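Local coordinates for putative methyl-accepting chemotaxis signal transduction protein (Campylobacter jejuni subsp. jejuni serotype O:2, PDB 4XMR), which probably serves as a chemoreceptor whose tandem PAS sensory domain binds isoleucine and passes the signal on across the membrane, at residues L22-T25 with Q26-E30; A171-P174 with G175-L179. All coordinates share one frame; numbering follows the deposited sequence.

Interaction 1. Residues L22-T25 with Q26-E30; sequences LKVT and QSTVE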
loop_
_atom_site.group_PDB
_atom_site.type_symbol
_atom_site.label_atom_id
_atom_site.label_comp_id
_atom_site.label_asym_id
_atom_site.label_seq_id
_atom_site.Cartn_x
_atom_site.Cartn_y
_atom_site.Cartn_z
ATOM N N LEU B 22 11.479 -2.613 -12.738
ATOM C CA LEU B 22 11.612 -1.189 -12.488
ATOM C C LEU B 22 10.239 -0.545 -12.286
ATOM O O LEU B 22 10.057 0.277 -11.373
ATOM C CB LEU B 22 12.381 -0.517 -13.629
ATOM C CG LEU B 22 12.581 0.992 -13.476
ATOM C CD1 LEU B 22 13.314 1.334 -12.182
ATOM C CD2 LEU B 22 13.354 1.529 -14.683
ATOM N N LYS B 23 9.266 -0.943 -13.103
ATOM C CA LYS B 23 7.919 -0.392 -12.991
ATOM C C LYS B 23 7.270 -0.762 -11.653
ATOM O O LYS B 23 6.517 0.035 -11.097
ATOM C CB LYS B 23 7.034 -0.807 -14.168
ATOM C CG LYS B 23 5.684 -0.070 -14.182
ATOM C CD LYS B 23 4.892 -0.269 -15.453
ATOM C CE LYS B 23 3.554 0.450 -15.362
ATOM N NZ LYS B 23 3.714 1.905 -15.047
ATOM N N VAL B 24 7.570 -1.945 -11.114
ATOM C CA VAL B 24 7.052 -2.282 -9.782
ATOM C C VAL B 24 7.574 -1.293 -8.739
ATOM O O VAL B 24 6.828 -0.870 -7.841
ATOM C CB VAL B 24 7.418 -3.725 -9.383
ATOM C CG1 VAL B 24 7.055 -3.992 -7.915
ATOM C CG2 VAL B 24 6.720 -4.720 -10.294
ATOM N N THR B 25 8.848 -0.920 -8.833
ATOM C CA THR B 25 9.390 0.061 -7.902
ATOM C C THR B 25 8.774 1.445 -8.142
ATOM O O THR B 25 8.455 2.154 -7.182
ATOM C CB THR B 25 10.936 0.055 -7.920
ATOM O OG1 THR B 25 11.392 -1.131 -7.256
ATOM C CG2 THR B 25 11.527 1.272 -7.220
ATOM N N GLN B 26 8.581 1.817 -9.404
ATOM C CA GLN B 26 7.852 3.046 -9.704
ATOM C C GLN B 26 6.460 3.051 -9.059
ATOM O O GLN B 26 6.075 4.029 -8.419
ATOM C CB GLN B 26 7.750 3.256 -11.221
ATOM C CG GLN B 26 6.909 4.459 -11.606
ATOM C CD GLN B 26 6.745 4.591 -13.101
ATOM O OE1 GLN B 26 7.547 4.074 -13.871
ATOM N NE2 GLN B 26 5.699 5.286 -13.519
ATOM N N SER B 27 5.732 1.950 -9.221
ATOM C CA SER B 27 4.404 1.824 -8.634
ATOM C C SER B 27 4.432 1.945 -7.112
ATOM O O SER B 27 3.525 2.514 -6.505
ATOM C CB SER B 27 3.760 0.496 -9.038
ATOM O OG SER B 27 3.481 0.469 -10.432
ATOM N N THR B 28 5.477 1.403 -6.503
ATOM C CA THR B 28 5.628 1.465 -5.053
ATOM C C THR B 28 5.686 2.913 -4.594
ATOM O O THR B 28 5.009 3.308 -3.638
ATOM C CB THR B 28 6.891 0.701 -4.611
ATOM O OG1 THR B 28 6.775 -0.665 -5.014
ATOM C CG2 THR B 28 7.076 0.769 -3.106
ATOM N N VAL B 29 6.480 3.721 -5.277
ATOM C CA VAL B 29 6.590 5.132 -4.957
ATOM C C VAL B 29 5.269 5.870 -5.186
ATOM O O VAL B 29 4.838 6.669 -4.352
ATOM C CB VAL B 29 7.713 5.780 -5.784
ATOM C CG1 VAL B 29 7.746 7.281 -5.572
ATOM C CG2 VAL B 29 9.057 5.150 -5.432
ATOM N N GLU B 30 4.627 5.593 -6.316
ATOM C CA GLU B 30 3.380 6.263 -6.660
ATOM C C GLU B 30 2.281 5.950 -5.647
ATOM O O GLU B 30 1.519 6.835 -5.250
ATOM C CB GLU B 30 2.917 5.835 -8.055
ATOM C CG GLU B 30 3.800 6.348 -9.187
ATOM C CD GLU B 30 3.452 5.733 -10.529
ATOM O OE1 GLU B 30 2.802 4.665 -10.547
ATOM O OE2 GLU B 30 3.842 6.311 -11.564
HETATM O O HOH W 1 3.917 2.626 -12.195
HETATM O O HOH W 2 6.249 3.000 -16.610
#
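Thr28 lays its hydroxyl against the backbone of Val24 one helical turn earlier, OG1 standing 2.8 Å from Val24 O and donating a hydrogen bond to it. The torsion that sets OG1 beside its own backbone N (chi1 -60°) turns the hydroxyl back down the helix. Val24 O therefore takes two bonds from one residue: Thr28 N arrives from the opposite face of the carbonyl plane, 3.0 Å from Val24 O and rather bent (146° at the hydrogen). Regular backbone bonds from Gln26 N to Leu22 O, Ser27 N to Lys23 O and Val29 N to Thr25 O carry the long helix 9-48 through this point.

On another flank the polar ends are tied by water. Lys23, extended as far as CE, brings NZ to 2.9 Å from a water oxygen that also bonds Ser27 OG and donates to Glu30 OE1. A second water, longer at 3.2 Å from Lys23 NZ, donates to Gln26 OE1. The Gln26 amide completes the network, NE2 giving Glu30 OE2 a nearly straight bond of 2.9 Å (175°) that lies in the amide plane but meets the carboxylate from above its own plane.

Leu22, Thr25 and Val29 turn to the five-stranded sheet instead, Leu22 touching Ile240 and Val29 touching Tyr236, while Val24 packs on Pro174 of the second subunit. Lys23 and Glu30 are linked through water rather than directly, NZ lying 5.4 Å from OE1, so their attraction is probably screened and the amide of Gln26 supplies the direct grip on the carboxylate.

Interaction 2. Residues A171-P174 with G175-L179; sequences AKTP and GNTFL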
loop_
_atom_site.group_PDB
_atom_site.type_symbol
_atom_site.label_atom_id
_atom_site.label_comp_id
_atom_site.label_asym_id
_atom_site.label_seq_id
_atom_site.Cartn_x
_atom_site.Cartn_y
_atom_site.Cartn_z
ATOM N N ALA B 171 12.651 -1.985 -0.427
ATOM C CA ALA B 171 13.519 -3.123 -0.141
ATOM C C ALA B 171 12.850 -4.479 -0.374
ATOM O O ALA B 171 13.527 -5.476 -0.639
ATOM C CB ALA B 171 14.060 -3.030 1.278
ATOM N N LYS B 172 11.527 -4.517 -0.297
ATOM C CA LYS B 172 10.800 -5.772 -0.473
ATOM C C LYS B 172 10.506 -6.091 -1.930
ATOM O O LYS B 172 10.082 -7.193 -2.255
ATOM C CB LYS B 172 9.485 -5.742 0.319
ATOM C CG LYS B 172 9.648 -5.799 1.832
ATOM C CD LYS B 172 8.283 -5.798 2.517
ATOM C CE LYS B 172 8.403 -5.976 4.022
ATOM N NZ LYS B 172 8.958 -7.312 4.381
ATOM N N THR B 173 10.719 -5.122 -2.809
ATOM C CA THR B 173 10.405 -5.343 -4.214
ATOM C C THR B 173 11.431 -6.257 -4.880
ATOM O O THR B 173 12.606 -6.247 -4.516
ATOM C CB THR B 173 10.372 -4.021 -5.013
ATOM O OG1 THR B 173 11.678 -3.423 -5.030
ATOM C CG2 THR B 173 9.338 -3.047 -4.436
ATOM N N PRO B 174 10.995 -7.036 -5.874
ATOM C CA PRO B 174 11.966 -7.812 -6.661
ATOM C C PRO B 174 12.925 -6.921 -7.448
ATOM O O PRO B 174 12.684 -5.726 -7.646
ATOM C CB PRO B 174 11.084 -8.591 -7.635
ATOM C CG PRO B 174 9.815 -7.762 -7.729
ATOM C CD PRO B 174 9.615 -7.193 -6.363
ATOM N N GLY B 175 14.020 -7.514 -7.901
ATOM C CA GLY B 175 14.982 -6.792 -8.707
ATOM C C GLY B 175 15.918 -5.927 -7.889
ATOM O O GLY B 175 15.604 -5.507 -6.761
ATOM N N ASN B 176 17.077 -5.642 -8.479
ATOM C CA ASN B 176 18.047 -4.767 -7.857
ATOM C C ASN B 176 17.669 -3.321 -8.141
ATOM O O ASN B 176 18.307 -2.636 -8.968
ATOM C CB ASN B 176 19.443 -5.072 -8.374
ATOM C CG ASN B 176 20.500 -4.266 -7.671
ATOM O OD1 ASN B 176 20.477 -4.127 -6.442
ATOM N ND2 ASN B 176 21.438 -3.724 -8.440
ATOM N N THR B 177 16.605 -2.875 -7.474
ATOM C CA THR B 177 16.066 -1.546 -7.700
ATOM C C THR B 177 16.422 -0.616 -6.551
ATOM O O THR B 177 16.627 -1.048 -5.414
ATOM C CB THR B 177 14.548 -1.572 -7.895
ATOM O OG1 THR B 177 13.946 -2.138 -6.726
ATOM C CG2 THR B 177 14.158 -2.408 -9.114
ATOM N N PHE B 178 16.510 0.670 -6.864
ATOM C CA PHE B 178 16.886 1.673 -5.879
ATOM C C PHE B 178 16.382 3.047 -6.294
ATOM O O PHE B 178 15.971 3.240 -7.432
ATOM C CB PHE B 178 18.399 1.648 -5.578
ATOM C CG PHE B 178 19.292 1.661 -6.802
ATOM C CD1 PHE B 178 19.575 0.480 -7.478
ATOM C CD2 PHE B 178 19.902 2.833 -7.234
ATOM C CE1 PHE B 178 20.412 0.472 -8.592
ATOM C CE2 PHE B 178 20.749 2.829 -8.346
ATOM C CZ PHE B 178 20.997 1.645 -9.015
ATOM N N LEU B 179 16.369 3.975 -5.342
ATOM C CA LEU B 179 15.861 5.323 -5.552
ATOM C C LEU B 179 16.898 6.359 -5.173
ATOM O O LEU B 179 17.547 6.230 -4.137
ATOM C CB LEU B 179 14.638 5.591 -4.671
ATOM C CG LEU B 179 13.370 4.775 -4.820
ATOM C CD1 LEU B 179 12.326 5.335 -3.847
ATOM C CD2 LEU B 179 12.862 4.814 -6.252
#
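The turn that leads from helix 163-171 into strand 177-180, first in sequence of the five-stranded sheet, brings two threonine hydroxyls close together across its mouth. Thr173 OG1 and Thr177 OG1 lie 3.1 Å apart, the side chains crossing at a slant. Both hydroxyls sit between their own backbone N and carbonyl carbon, chi1 being 64° in Thr173 and 59° in Thr177, and this common setting points each oxygen into the gap. Outside the turn they share a partner: Thr25 OG1 on helix 9-48 bonds both hydroxyls, and Thr173 OG1 also bonds Val170 O near the end of the preceding helix.

Between them the chain bends through Pro174 and Gly175. The Pro174 carbonyl looks into the turn, its O 3.9 Å from both Thr177 OG1 and Thr177 CG2. Gly175 takes a positive phi of 80°, a backbone shape favoured by glycine. Asn176 then centres an inverse gamma turn, closed by a weak bond of 2.9 Å from Thr177 N to Gly175 O. Its side chain starts away from 171-174, ND2 bonding Thr241 O on the neighbouring strand 236-243.

The ring of Pro174 packs on Leu21 of helix 9-48, and the turn adjoins the second subunit. The two threonine hydroxyls, brought together by the turn and both bonded to Thr25, imply a polar junction in which helix end, strand start and long helix are held in common through one shared hydroxyl.

Overall arrangement
Interaction 1 comes first along the chain, on helix 9-48, and interaction 2 follows much later, where helix 163-171 gives way to strand 177-180; their centres are nevertheless only 9 Å apart. They meet directly: Thr25 OG1 lies 2.8 Å from Thr177 OG1 and 3.2 Å from Thr173 OG1, both probable hydrogen bonds, and Val29 CG2 packs 3.6 Å from Leu179 CD1. The long helix is thus fastened to the start of strand 177-180 of the five-stranded sheet, in the half of the molecule remote from the isoleucine pocket. Both interactions also lie beside the second subunit, so this junction of helix and sheet borders the dimer interface.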